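Local atomic coordinates of monosaccharide ABC transporter substrate-binding protein, CUT2 family (Acidothermus cellulolyticus, PDB entry 4RU1), a protein that binds myo-inositol and probably delivers it or related sugars to an ABC transporter for uptake. Residues W114-Q125 / T273-P284. Sequence-based numbering, arbitrary orientation.
Sequences WKESGALMYFGQ and TIGGGEAVKTGP
Val280 pairs in parallel with Phe123, joining the short strand 280-281 to strand 121-124, so that 280-281 forms one edge of a six-stranded parallel sheet. This sheet is the core of one of the two lobes of the periplasmic binding protein fold. Val280 N donates to Tyr122 O at 2.9 Å, and Gly124 N donates to Val280 O at 3.2 Å; both bonds are nearly straight. Thr282 N then reaches Gly124 O from above its carbonyl plane. Ahead of the strand, Gly275 to Glu278 form a type I' turn. Water 3 accepts from Tyr122 N and donates to Ile274 O and Glu278 O, tying strand 121-124 to the turn.

Phe123 and Val280 lie side by side on the face covered by helix 253-270, with Phe123 CD2 3.5 Å from Val280 CB. Ile274 CD1 meets the edge of the same ring at CZ. Met121 SD takes a weak hydrogen bond from Ile274 N. Tyr122 points to the other face, CG anti to the backbone N (chi1 -175°), and its CD2 touches Ala279 CB. The Trp114 ring packs one face on Tyr122 CB, and its NE1 gives a hydrogen bond to water 1. Lys115, extended beyond CG, brings its end to the turn, and NZ donates to Gly277 O at 2.9 Å, 20° out of the carbonyl plane.

Thr282 OG1 hydrogen-bonds to Gln251 O, the backbone of a pocket residue. The side chain of Gln125 lies about 6 Å from the bound myo-inositol, and its NE2 bonds to Glu127 OE1. Gln125 crosses Pro284, which follows a cis peptide bond, and Gln125 OE1 lies 3.1 Å from Pro284 CA.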
loop_
_atom_site.group_PDB
_atom_site.type_symbol
_atom_site.label_atom_id
_atom_site.label_comp_id
_atom_site.label_asym_id
_atom_site.label_seq_id
_atom_site.Cartn_x
_atom_site.Cartn_y
_atom_site.Cartn_z
ATOM N N TRP A 114 -9.393 4.048 -11.269
ATOM C CA TRP A 114 -9.339 2.812 -12.051
ATOM C C TRP A 114 -10.534 2.717 -12.985
ATOM O O TRP A 114 -10.401 2.227 -14.091
ATOM C CB TRP A 114 -9.269 1.537 -11.163
ATOM C CG TRP A 114 -10.437 1.362 -10.300
ATOM C CD1 TRP A 114 -10.619 1.898 -9.101
ATOM C CD2 TRP A 114 -11.657 0.659 -10.625
ATOM N NE1 TRP A 114 -11.865 1.588 -8.626
ATOM C CE2 TRP A 114 -12.502 0.760 -9.523
ATOM C CE3 TRP A 114 -12.044 -0.171 -11.682
ATOM C CZ2 TRP A 114 -13.777 0.199 -9.530
ATOM C CZ3 TRP A 114 -13.288 -0.678 -11.694
ATOM C CH2 TRP A 114 -14.138 -0.527 -10.625
ATOM N N LYS A 115 -11.704 3.134 -12.591
ATOM C CA LYS A 115 -12.893 2.875 -13.396
ATOM C C LYS A 115 -12.860 3.619 -14.694
ATOM O O LYS A 115 -13.153 2.983 -15.762
ATOM C CB LYS A 115 -14.136 3.256 -12.591
ATOM C CG LYS A 115 -15.350 2.520 -13.020
ATOM C CD LYS A 115 -16.474 2.781 -12.056
ATOM C CE LYS A 115 -17.720 2.129 -12.625
ATOM N NZ LYS A 115 -18.831 2.236 -11.643
ATOM N N GLU A 116 -12.379 4.856 -14.684
ATOM C CA GLU A 116 -12.267 5.664 -15.932
ATOM C C GLU A 116 -11.357 4.983 -16.951
ATOM O O GLU A 116 -11.519 5.214 -18.145
ATOM C CB GLU A 116 -11.666 7.062 -15.687
ATOM C CG GLU A 116 -12.041 7.917 -14.472
ATOM C CD GLU A 116 -10.818 8.524 -13.748
ATOM O OE1 GLU A 116 -9.677 8.365 -14.228
ATOM O OE2 GLU A 116 -10.976 9.159 -12.674
ATOM N N SER A 117 -10.354 4.256 -16.457
ATOM C CA SER A 117 -9.347 3.621 -17.289
ATOM C C SER A 117 -9.891 2.444 -18.104
ATOM O O SER A 117 -9.270 2.029 -19.103
ATOM C CB SER A 117 -8.115 3.154 -16.476
ATOM O OG SER A 117 -8.373 1.922 -15.803
ATOM N N GLY A 118 -11.072 1.922 -17.725
ATOM C CA GLY A 118 -11.596 0.649 -18.298
ATOM C C GLY A 118 -11.194 -0.621 -17.568
ATOM O O GLY A 118 -11.552 -1.686 -17.946
ATOM N N ALA A 119 -10.313 -0.475 -16.585
ATOM C CA ALA A 119 -10.071 -1.553 -15.652
ATOM C C ALA A 119 -11.437 -2.098 -15.097
ATOM O O ALA A 119 -12.358 -1.338 -14.832
ATOM C CB ALA A 119 -9.154 -1.148 -14.549
ATOM N N LEU A 120 -11.484 -3.426 -14.939
ATOM C CA LEU A 120 -12.754 -4.117 -14.621
ATOM C C LEU A 120 -13.059 -4.043 -13.136
ATOM O O LEU A 120 -14.216 -4.105 -12.751
ATOM C CB LEU A 120 -12.721 -5.616 -14.968
ATOM C CG LEU A 120 -12.435 -5.981 -16.407
ATOM C CD1 LEU A 120 -12.175 -7.471 -16.632
ATOM C CD2 LEU A 120 -13.585 -5.470 -17.236
ATOM N N MET A 121 -12.023 -4.051 -12.308
ATOM C CA MET A 121 -12.187 -4.238 -10.867
ATOM C C MET A 121 -11.027 -3.527 -10.135
ATOM O O MET A 121 -10.003 -3.172 -10.759
ATOM C CB MET A 121 -12.087 -5.679 -10.533
ATOM C CG MET A 121 -13.155 -6.654 -10.995
ATOM S SD MET A 121 -12.963 -8.398 -10.656
ATOM C CE MET A 121 -12.450 -9.050 -12.294
ATOM N N TYR A 122 -11.139 -3.359 -8.834
ATOM C CA TYR A 122 -10.074 -2.797 -8.043
ATOM C C TYR A 122 -10.048 -3.447 -6.701
ATOM O O TYR A 122 -11.129 -3.657 -6.117
ATOM C CB TYR A 122 -10.278 -1.313 -7.764
ATOM C CG TYR A 122 -9.129 -0.607 -7.032
ATOM C CD1 TYR A 122 -8.061 -0.018 -7.671
ATOM C CD2 TYR A 122 -9.149 -0.512 -5.644
ATOM C CE1 TYR A 122 -7.005 0.570 -6.962
ATOM C CE2 TYR A 122 -8.078 0.079 -4.902
ATOM C CZ TYR A 122 -7.027 0.650 -5.609
ATOM O OH TYR A 122 -6.019 1.315 -4.965
ATOM N N PHE A 123 -8.874 -3.779 -6.181
ATOM C CA PHE A 123 -8.660 -4.375 -4.808
ATOM C C PHE A 123 -7.689 -3.526 -4.007
ATOM O O PHE A 123 -6.527 -3.317 -4.427
ATOM C CB PHE A 123 -8.111 -5.828 -4.934
ATOM C CG PHE A 123 -9.058 -6.740 -5.673
ATOM C CD1 PHE A 123 -9.021 -6.772 -7.031
ATOM C CD2 PHE A 123 -10.103 -7.385 -5.006
ATOM C CE1 PHE A 123 -9.954 -7.535 -7.737
ATOM C CE2 PHE A 123 -11.030 -8.149 -5.702
ATOM C CZ PHE A 123 -10.932 -8.207 -7.070
ATOM N N GLY A 124 -8.173 -3.020 -2.873
ATOM C CA GLY A 124 -7.348 -2.330 -1.906
ATOM C C GLY A 124 -8.144 -1.649 -0.894
ATOM O O GLY A 124 -9.364 -1.859 -0.773
ATOM N N GLN A 125 -7.513 -0.712 -0.200
ATOM C CA GLN A 125 -8.256 0.039 0.807
ATOM C C GLN A 125 -8.419 1.475 0.380
ATOM O O GLN A 125 -7.598 2.035 -0.404
ATOM C CB GLN A 125 -7.624 -0.150 2.192
ATOM C CG GLN A 125 -6.867 0.968 2.826
ATOM C CD GLN A 125 -5.968 0.556 3.959
ATOM O OE1 GLN A 125 -6.261 -0.415 4.648
ATOM N NE2 GLN A 125 -4.892 1.276 4.148
ATOM N N THR A 273 -17.185 -10.827 -12.391
ATOM C CA THR A 273 -16.474 -9.750 -11.718
ATOM C C THR A 273 -16.823 -9.795 -10.237
ATOM O O THR A 273 -17.744 -10.565 -9.849
ATOM C CB THR A 273 -16.829 -8.381 -12.224
ATOM O OG1 THR A 273 -18.233 -8.196 -12.011
ATOM C CG2 THR A 273 -16.415 -8.257 -13.719
ATOM N N ILE A 274 -16.054 -9.074 -9.426
ATOM C CA ILE A 274 -16.327 -8.940 -8.008
ATOM C C ILE A 274 -16.343 -7.473 -7.694
ATOM O O ILE A 274 -15.464 -6.742 -8.195
ATOM C CB ILE A 274 -15.320 -9.625 -7.078
ATOM C CG1 ILE A 274 -14.949 -11.083 -7.496
ATOM C CG2 ILE A 274 -15.853 -9.565 -5.624
ATOM C CD1 ILE A 274 -13.618 -11.529 -6.875
ATOM N N GLY A 275 -17.309 -6.979 -6.961
ATOM C CA GLY A 275 -17.378 -5.549 -6.595
ATOM C C GLY A 275 -18.441 -4.719 -7.255
ATOM O O GLY A 275 -18.666 -3.595 -6.823
ATOM N N GLY A 276 -19.047 -5.227 -8.327
ATOM C CA GLY A 276 -20.119 -4.515 -9.054
ATOM C C GLY A 276 -19.845 -3.079 -9.400
ATOM O O GLY A 276 -20.659 -2.164 -9.088
ATOM N N GLY A 277 -18.726 -2.790 -10.057
ATOM C CA GLY A 277 -18.405 -1.429 -10.486
ATOM C C GLY A 277 -17.785 -0.545 -9.443
ATOM O O GLY A 277 -17.527 0.628 -9.668
ATOM N N GLU A 278 -17.593 -1.122 -8.235
ATOM C CA GLU A 278 -16.896 -0.402 -7.183
ATOM C C GLU A 278 -15.779 -1.287 -6.640
ATOM O O GLU A 278 -15.751 -2.513 -6.873
ATOM C CB GLU A 278 -17.833 0.145 -6.085
ATOM C CG GLU A 278 -18.893 1.096 -6.699
ATOM C CD GLU A 278 -19.657 1.988 -5.735
ATOM O OE1 GLU A 278 -19.413 1.899 -4.511
ATOM O OE2 GLU A 278 -20.509 2.780 -6.246
ATOM N N ALA A 279 -14.874 -0.646 -5.922
ATOM C CA ALA A 279 -13.729 -1.343 -5.371
ATOM C C ALA A 279 -14.167 -2.418 -4.393
ATOM O O ALA A 279 -15.183 -2.306 -3.686
ATOM C CB ALA A 279 -12.737 -0.366 -4.691
ATOM N N VAL A 280 -13.406 -3.499 -4.358
ATOM C CA VAL A 280 -13.425 -4.518 -3.302
ATOM C C VAL A 280 -12.399 -4.172 -2.216
ATOM O O VAL A 280 -11.207 -4.077 -2.473
ATOM C CB VAL A 280 -13.092 -5.876 -3.853
ATOM C CG1 VAL A 280 -13.038 -6.936 -2.754
ATOM C CG2 VAL A 280 -14.138 -6.206 -4.913
ATOM N N LYS A 281 -12.882 -4.043 -0.974
ATOM C CA LYS A 281 -12.121 -3.505 0.111
ATOM C C LYS A 281 -11.317 -4.597 0.780
ATOM O O LYS A 281 -11.813 -5.716 0.949
ATOM C CB LYS A 281 -13.045 -2.958 1.163
ATOM C CG LYS A 281 -13.903 -1.811 0.777
ATOM C CD LYS A 281 -14.656 -1.329 2.026
ATOM C CE LYS A 281 -15.759 -0.381 1.640
ATOM N NZ LYS A 281 -16.886 -1.093 0.982
ATOM N N THR A 282 -10.045 -4.297 1.073
ATOM C CA THR A 282 -9.155 -5.228 1.782
ATOM C C THR A 282 -8.753 -4.636 3.126
ATOM O O THR A 282 -7.909 -5.197 3.853
ATOM C CB THR A 282 -7.909 -5.557 0.892
ATOM O OG1 THR A 282 -7.256 -4.288 0.662
ATOM C CG2 THR A 282 -8.313 -6.141 -0.421
ATOM N N GLY A 283 -9.288 -3.430 3.413
ATOM C CA GLY A 283 -8.977 -2.686 4.707
ATOM C C GLY A 283 -9.786 -1.429 4.631
ATOM O O GLY A 283 -10.572 -1.288 3.689
ATOM N N PRO A 284 -9.643 -0.510 5.560
ATOM C CA PRO A 284 -8.658 -0.557 6.634
ATOM C C PRO A 284 -9.159 -1.373 7.815
ATOM O O PRO A 284 -10.357 -1.431 8.047
ATOM C CB PRO A 284 -8.523 0.894 7.059
ATOM C CG PRO A 284 -9.857 1.481 6.774
ATOM C CD PRO A 284 -10.350 0.761 5.535
HETATM O O HOH W 1 -13.918 2.210 -6.544
HETATM O O HOH W 2 -15.966 -3.937 -10.503
HETATM O O HOH W 3 -14.089 -4.175 -8.215
#